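Local coordinates for protein integral membrane indolylacetylinositol arabinosyltransferase EmbC (Mycolicibacterium smegmatis, PDB 7BVE) that probably transfers arabinose units as a membrane-embedded glycosyltransferase building the arabinan of the mycobacterial cell wall, and binds the anti-tuberculosis drug ethambutol, at residues A[37-43]-A[1057-1063]; A[396-400]-A[550-554]. One frame throughout, in Å; residues are numbered along the deposited sequence.

Interaction 1 (A[37-43]-A[1057-1063]); sequences PVEQTTA and LGTATRS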
loop_
_atom_site.group_PDB
_atom_site.type_symbol
_atom_site.label_atom_id
_atom_site.label_comp_id
_atom_site.label_asym_id
_atom_site.label_seq_id
_atom_site.Cartn_x
_atom_site.Cartn_y
_atom_site.Cartn_z
ATOM N N PRO A 37 34.145 -29.586 18.888
ATOM C CA PRO A 37 34.906 -28.373 19.230
ATOM C C PRO A 37 35.423 -27.605 18.023
ATOM O O PRO A 37 35.429 -28.078 16.888
ATOM C CB PRO A 37 36.070 -28.915 20.062
ATOM C CG PRO A 37 35.576 -30.159 20.620
ATOM C CD PRO A 37 34.704 -30.760 19.583
ATOM N N VAL A 38 35.844 -26.370 18.292
ATOM C CA VAL A 38 36.488 -25.482 17.332
ATOM C C VAL A 38 37.697 -24.849 18.009
ATOM O O VAL A 38 38.055 -25.198 19.132
ATOM C CB VAL A 38 35.545 -24.388 16.797
ATOM C CG1 VAL A 38 34.499 -24.978 15.898
ATOM C CG2 VAL A 38 34.902 -23.653 17.943
ATOM N N GLU A 39 38.342 -23.923 17.306
ATOM C CA GLU A 39 39.503 -23.199 17.820
ATOM C C GLU A 39 39.312 -21.708 17.570
ATOM O O GLU A 39 39.501 -21.232 16.450
ATOM C CB GLU A 39 40.784 -23.695 17.173
ATOM C CG GLU A 39 41.172 -25.083 17.591
ATOM C CD GLU A 39 42.414 -25.574 16.889
ATOM O OE1 GLU A 39 42.880 -24.892 15.956
ATOM O OE2 GLU A 39 42.930 -26.643 17.275
ATOM N N GLN A 40 38.957 -20.969 18.614
ATOM C CA GLN A 40 38.788 -19.531 18.510
ATOM C C GLN A 40 40.155 -18.849 18.466
ATOM O O GLN A 40 41.140 -19.347 19.013
ATOM C CB GLN A 40 37.987 -19.007 19.701
ATOM C CG GLN A 40 37.452 -17.598 19.571
ATOM C CD GLN A 40 36.982 -17.032 20.885
ATOM O OE1 GLN A 40 37.160 -17.635 21.935
ATOM N NE2 GLN A 40 36.380 -15.859 20.839
ATOM N N THR A 41 40.215 -17.703 17.789
ATOM C CA THR A 41 41.367 -16.806 17.829
ATOM C C THR A 41 40.992 -15.617 18.703
ATOM O O THR A 41 40.173 -14.786 18.306
ATOM C CB THR A 41 41.773 -16.346 16.432
ATOM O OG1 THR A 41 42.106 -17.481 15.631
ATOM C CG2 THR A 41 42.980 -15.437 16.507
ATOM N N THR A 42 41.587 -15.543 19.889
ATOM C CA THR A 42 41.267 -14.489 20.837
ATOM C C THR A 42 42.113 -13.254 20.566
ATOM O O THR A 42 43.304 -13.358 20.276
ATOM C CB THR A 42 41.505 -14.971 22.264
ATOM O OG1 THR A 42 42.886 -15.314 22.419
ATOM C CG2 THR A 42 40.659 -16.188 22.567
ATOM N N ALA A 43 41.498 -12.078 20.685
ATOM C CA ALA A 43 42.150 -10.821 20.339
ATOM C C ALA A 43 41.716 -9.744 21.317
ATOM O O ALA A 43 40.523 -9.457 21.424
ATOM C CB ALA A 43 41.802 -10.407 18.912
ATOM N N LEU A 1057 47.198 -11.475 20.060
ATOM C CA LEU A 1057 46.465 -12.649 19.617
ATOM C C LEU A 1057 46.777 -13.865 20.479
ATOM O O LEU A 1057 47.851 -13.986 21.070
ATOM C CB LEU A 1057 46.782 -12.956 18.154
ATOM C CG LEU A 1057 46.313 -11.889 17.172
ATOM C CD1 LEU A 1057 46.824 -12.195 15.789
ATOM C CD2 LEU A 1057 44.816 -11.810 17.170
ATOM N N GLY A 1058 45.806 -14.773 20.538
ATOM C CA GLY A 1058 45.947 -16.021 21.259
ATOM C C GLY A 1058 45.185 -17.147 20.593
ATOM O O GLY A 1058 44.683 -16.978 19.481
ATOM N N THR A 1059 45.092 -18.300 21.248
ATOM C CA THR A 1059 44.361 -19.432 20.697
ATOM C C THR A 1059 43.658 -20.152 21.836
ATOM O O THR A 1059 44.287 -20.490 22.840
ATOM C CB THR A 1059 45.295 -20.396 19.953
ATOM O OG1 THR A 1059 45.992 -19.688 18.920
ATOM C CG2 THR A 1059 44.516 -21.531 19.317
ATOM N N ALA A 1060 42.356 -20.376 21.680
ATOM C CA ALA A 1060 41.563 -21.057 22.690
ATOM C C ALA A 1060 40.678 -22.102 22.037
ATOM O O ALA A 1060 40.076 -21.844 20.993
ATOM C CB ALA A 1060 40.699 -20.071 23.472
ATOM N N THR A 1061 40.589 -23.272 22.661
ATOM C CA THR A 1061 39.724 -24.350 22.197
ATOM C C THR A 1061 38.364 -24.222 22.863
ATOM O O THR A 1061 38.263 -24.249 24.091
ATOM C CB THR A 1061 40.331 -25.715 22.493
ATOM O OG1 THR A 1061 41.563 -25.854 21.776
ATOM C CG2 THR A 1061 39.385 -26.812 22.071
ATOM N N ARG A 1062 37.331 -24.082 22.050
ATOM C CA ARG A 1062 35.970 -23.847 22.495
ATOM C C ARG A 1062 35.109 -25.053 22.160
ATOM O O ARG A 1062 35.518 -25.940 21.417
ATOM C CB ARG A 1062 35.430 -22.587 21.826
ATOM C CG ARG A 1062 36.197 -21.348 22.200
ATOM C CD ARG A 1062 35.852 -20.954 23.600
ATOM N NE ARG A 1062 36.430 -19.679 23.997
ATOM C CZ ARG A 1062 37.460 -19.536 24.822
ATOM N NH1 ARG A 1062 38.015 -20.589 25.392
ATOM N NH2 ARG A 1062 37.895 -18.323 25.108
ATOM N N SER A 1063 33.911 -25.089 22.715
ATOM C CA SER A 1063 33.002 -26.194 22.470
ATOM C C SER A 1063 31.935 -25.771 21.468
ATOM O O SER A 1063 31.997 -24.692 20.881
ATOM C CB SER A 1063 32.393 -26.677 23.780
ATOM O OG SER A 1063 31.563 -25.685 24.344
#
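Backbone hydrogen bonds join the two segments as antiparallel strands. Val38 N to Arg1062 O and Arg1062 N to Val38 O are both 3.2 Å; Gln40 N reaches Ala1060 O at 2.8 Å, and Ala1060 N reaches Gln40 O at 3.1 Å. The pairing continues with Gly1058 N to Thr42 O at 2.9 Å, while the return bond from Thr42 N to Gly1058 O is weak at 3.4 Å. Glu39 and Thr1061 form a non-hydrogen-bonded pair, their CA atoms 4.5 Å apart. Among the side chains, Gln40 OE1 lies 3.0 Å from Arg1062 NE, but Gln40 NE2 is bonded to Thr206 O, and Arg1062 makes a cation-pi contact with Trp1066. Ala43 CB packs against Leu1057 CD2 at 3.8 Å. On its other edge 37-43 bonds to Ser211 and Ile204, so strand 1056-1062, from the C-terminal domain, forms the outermost strand of the antiparallel sheet of the N-terminal concanavalin-like domain, an edge-strand pairing that joins the two ends of the chain.

Interaction 2 (A[396-400]-A[550-554]); sequences WCSVE and PSRRI
Trp396 (chi1 t, chi2 73°) lays one face of its indole against Ile554 (m, m), whose CD1 sits 3.8 Å from the centroid of the six-membered ring and 15° off its normal, a CH-pi contact. Both segments are alpha-helical, with i to i+4 bonds Glu400 N to Trp396 O (2.9 Å) and Ile554 N to Pro550 O (3.0 Å). Their N-to-C directions differ by 147° and their axes stay 12.1 Å apart, a wide gap filled by long side chains. Trp396 faces Ile554 and Glu400 faces Pro550, with CA separations of 8.5 and 7.6 Å. Trp396 CZ2 lies 4.1 Å from Pro550 CB, and its NE1 edge meets Arg553 CB at 3.8 Å. One turn on, Glu400 (chi1 t, chi2 p) forms a salt bridge with Arg553 (m, t, m): OE1 accepts from NH2 at 2.9 Å and NE at 3.1 Å, OE2 weakly from NH2 at 3.0 Å. Glu400 OE2 also pairs with Arg352. The result is a buried, obliquely crossing, roughly antiparallel helix pair in the GT-C-type membrane domain.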
loop_
_atom_site.group_PDB
_atom_site.type_symbol
_atom_site.label_atom_id
_atom_site.label_comp_id
_atom_site.label_asym_id
_atom_site.label_seq_id
_atom_site.Cartn_x
_atom_site.Cartn_y
_atom_site.Cartn_z
ATOM N N TRP A 396 12.318 -32.430 -9.534
ATOM C CA TRP A 396 11.158 -33.054 -10.170
ATOM C C TRP A 396 11.569 -34.086 -11.211
ATOM O O TRP A 396 10.923 -35.128 -11.340
ATOM C CB TRP A 396 10.272 -32.001 -10.823
ATOM C CG TRP A 396 9.016 -32.577 -11.419
ATOM C CD1 TRP A 396 7.932 -33.034 -10.750
ATOM C CD2 TRP A 396 8.751 -32.813 -12.804
ATOM N NE1 TRP A 396 6.988 -33.499 -11.619
ATOM C CE2 TRP A 396 7.470 -33.384 -12.891
ATOM C CE3 TRP A 396 9.469 -32.595 -13.979
ATOM C CZ2 TRP A 396 6.890 -33.728 -14.100
ATOM C CZ3 TRP A 396 8.898 -32.951 -15.174
ATOM C CH2 TRP A 396 7.622 -33.511 -15.229
ATOM N N CYS A 397 12.661 -33.839 -11.935
ATOM C CA CYS A 397 13.093 -34.787 -12.958
ATOM C C CYS A 397 13.666 -36.057 -12.345
ATOM O O CYS A 397 13.417 -37.155 -12.854
ATOM C CB CYS A 397 14.110 -34.137 -13.889
ATOM S SG CYS A 397 13.428 -32.851 -14.941
ATOM N N SER A 398 14.397 -35.938 -11.231
ATOM C CA SER A 398 14.917 -37.128 -10.566
ATOM C C SER A 398 13.800 -37.961 -9.955
ATOM O O SER A 398 13.819 -39.196 -10.051
ATOM C CB SER A 398 15.918 -36.731 -9.489
ATOM O OG SER A 398 17.032 -36.069 -10.045
ATOM N N VAL A 399 12.818 -37.306 -9.326
ATOM C CA VAL A 399 11.673 -38.024 -8.770
ATOM C C VAL A 399 10.873 -38.701 -9.873
ATOM O O VAL A 399 10.490 -39.868 -9.748
ATOM C CB VAL A 399 10.799 -37.066 -7.945
ATOM C CG1 VAL A 399 9.494 -37.712 -7.566
ATOM C CG2 VAL A 399 11.518 -36.670 -6.707
ATOM N N GLU A 400 10.663 -38.003 -10.991
ATOM C CA GLU A 400 9.878 -38.547 -12.092
ATOM C C GLU A 400 10.585 -39.721 -12.757
ATOM O O GLU A 400 9.937 -40.635 -13.274
ATOM C CB GLU A 400 9.605 -37.433 -13.097
ATOM C CG GLU A 400 8.676 -37.807 -14.207
ATOM C CD GLU A 400 7.266 -38.014 -13.722
ATOM O OE1 GLU A 400 6.852 -37.322 -12.770
ATOM O OE2 GLU A 400 6.580 -38.894 -14.277
ATOM N N PRO A 550 2.449 -37.043 -14.394
ATOM C CA PRO A 550 3.261 -35.820 -14.522
ATOM C C PRO A 550 2.470 -34.525 -14.563
ATOM O O PRO A 550 2.929 -33.526 -14.002
ATOM C CB PRO A 550 4.009 -36.054 -15.835
ATOM C CG PRO A 550 4.117 -37.489 -15.936
ATOM C CD PRO A 550 2.876 -38.055 -15.377
ATOM N N SER A 551 1.292 -34.519 -15.183
ATOM C CA SER A 551 0.474 -33.311 -15.224
ATOM C C SER A 551 -0.038 -32.948 -13.836
ATOM O O SER A 551 0.033 -31.774 -13.418
ATOM C CB SER A 551 -0.687 -33.517 -16.184
ATOM O OG SER A 551 -0.210 -33.786 -17.486
ATOM N N ARG A 552 -0.538 -33.958 -13.107
ATOM C CA ARG A 552 -0.950 -33.773 -11.718
ATOM C C ARG A 552 0.185 -33.237 -10.859
ATOM O O ARG A 552 -0.009 -32.317 -10.054
ATOM C CB ARG A 552 -1.437 -35.095 -11.132
ATOM C CG ARG A 552 -2.728 -35.646 -11.676
ATOM C CD ARG A 552 -3.073 -36.912 -10.905
ATOM N NE ARG A 552 -4.240 -37.602 -11.436
ATOM C CZ ARG A 552 -5.488 -37.331 -11.081
ATOM N NH1 ARG A 552 -5.736 -36.372 -10.201
ATOM N NH2 ARG A 552 -6.490 -38.013 -11.614
ATOM N N ARG A 553 1.390 -33.776 -11.045
ATOM C CA ARG A 553 2.498 -33.399 -10.177
ATOM C C ARG A 553 3.046 -32.012 -10.498
ATOM O O ARG A 553 3.470 -31.303 -9.580
ATOM C CB ARG A 553 3.586 -34.467 -10.241
ATOM C CG ARG A 553 3.196 -35.736 -9.487
ATOM C CD ARG A 553 4.367 -36.667 -9.225
ATOM N NE ARG A 553 4.827 -37.405 -10.392
ATOM C CZ ARG A 553 4.402 -38.622 -10.708
ATOM N NH1 ARG A 553 3.515 -39.231 -9.940
ATOM N NH2 ARG A 553 4.872 -39.235 -11.785
ATOM N N ILE A 554 3.006 -31.592 -11.767
ATOM C CA ILE A 554 3.365 -30.217 -12.129
ATOM C C ILE A 554 2.420 -29.213 -11.473
ATOM O O ILE A 554 2.864 -28.225 -10.859
ATOM C CB ILE A 554 3.388 -30.057 -13.662
ATOM C CG1 ILE A 554 4.611 -30.742 -14.269
ATOM C CG2 ILE A 554 3.354 -28.606 -14.070
ATOM C CD1 ILE A 554 5.918 -30.143 -13.834
#

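Overall arrangement
From the N terminus, the chain leaves helix 14-32 and enters 37-43, whose partner 1057-1063 comes only near the C terminus; interaction 1 thus closes a loop of 1013 residues around almost the whole protein. Interaction 2 is nested inside it, closing a largely helical loop of 149 residues between helices 385-405 and 548-564. The outer contact ties the N-terminal concanavalin-like domain to the C-terminal domain, whereas the inner one holds together helices of the membrane domain that lies between them in sequence. The centres of interactions 1 and 2 are 48 Å apart and the nearest atoms of interactions 1 and 2 about 33 Å. In interaction 2, the Glu400 side chain lies about 11 Å from the bound PN7.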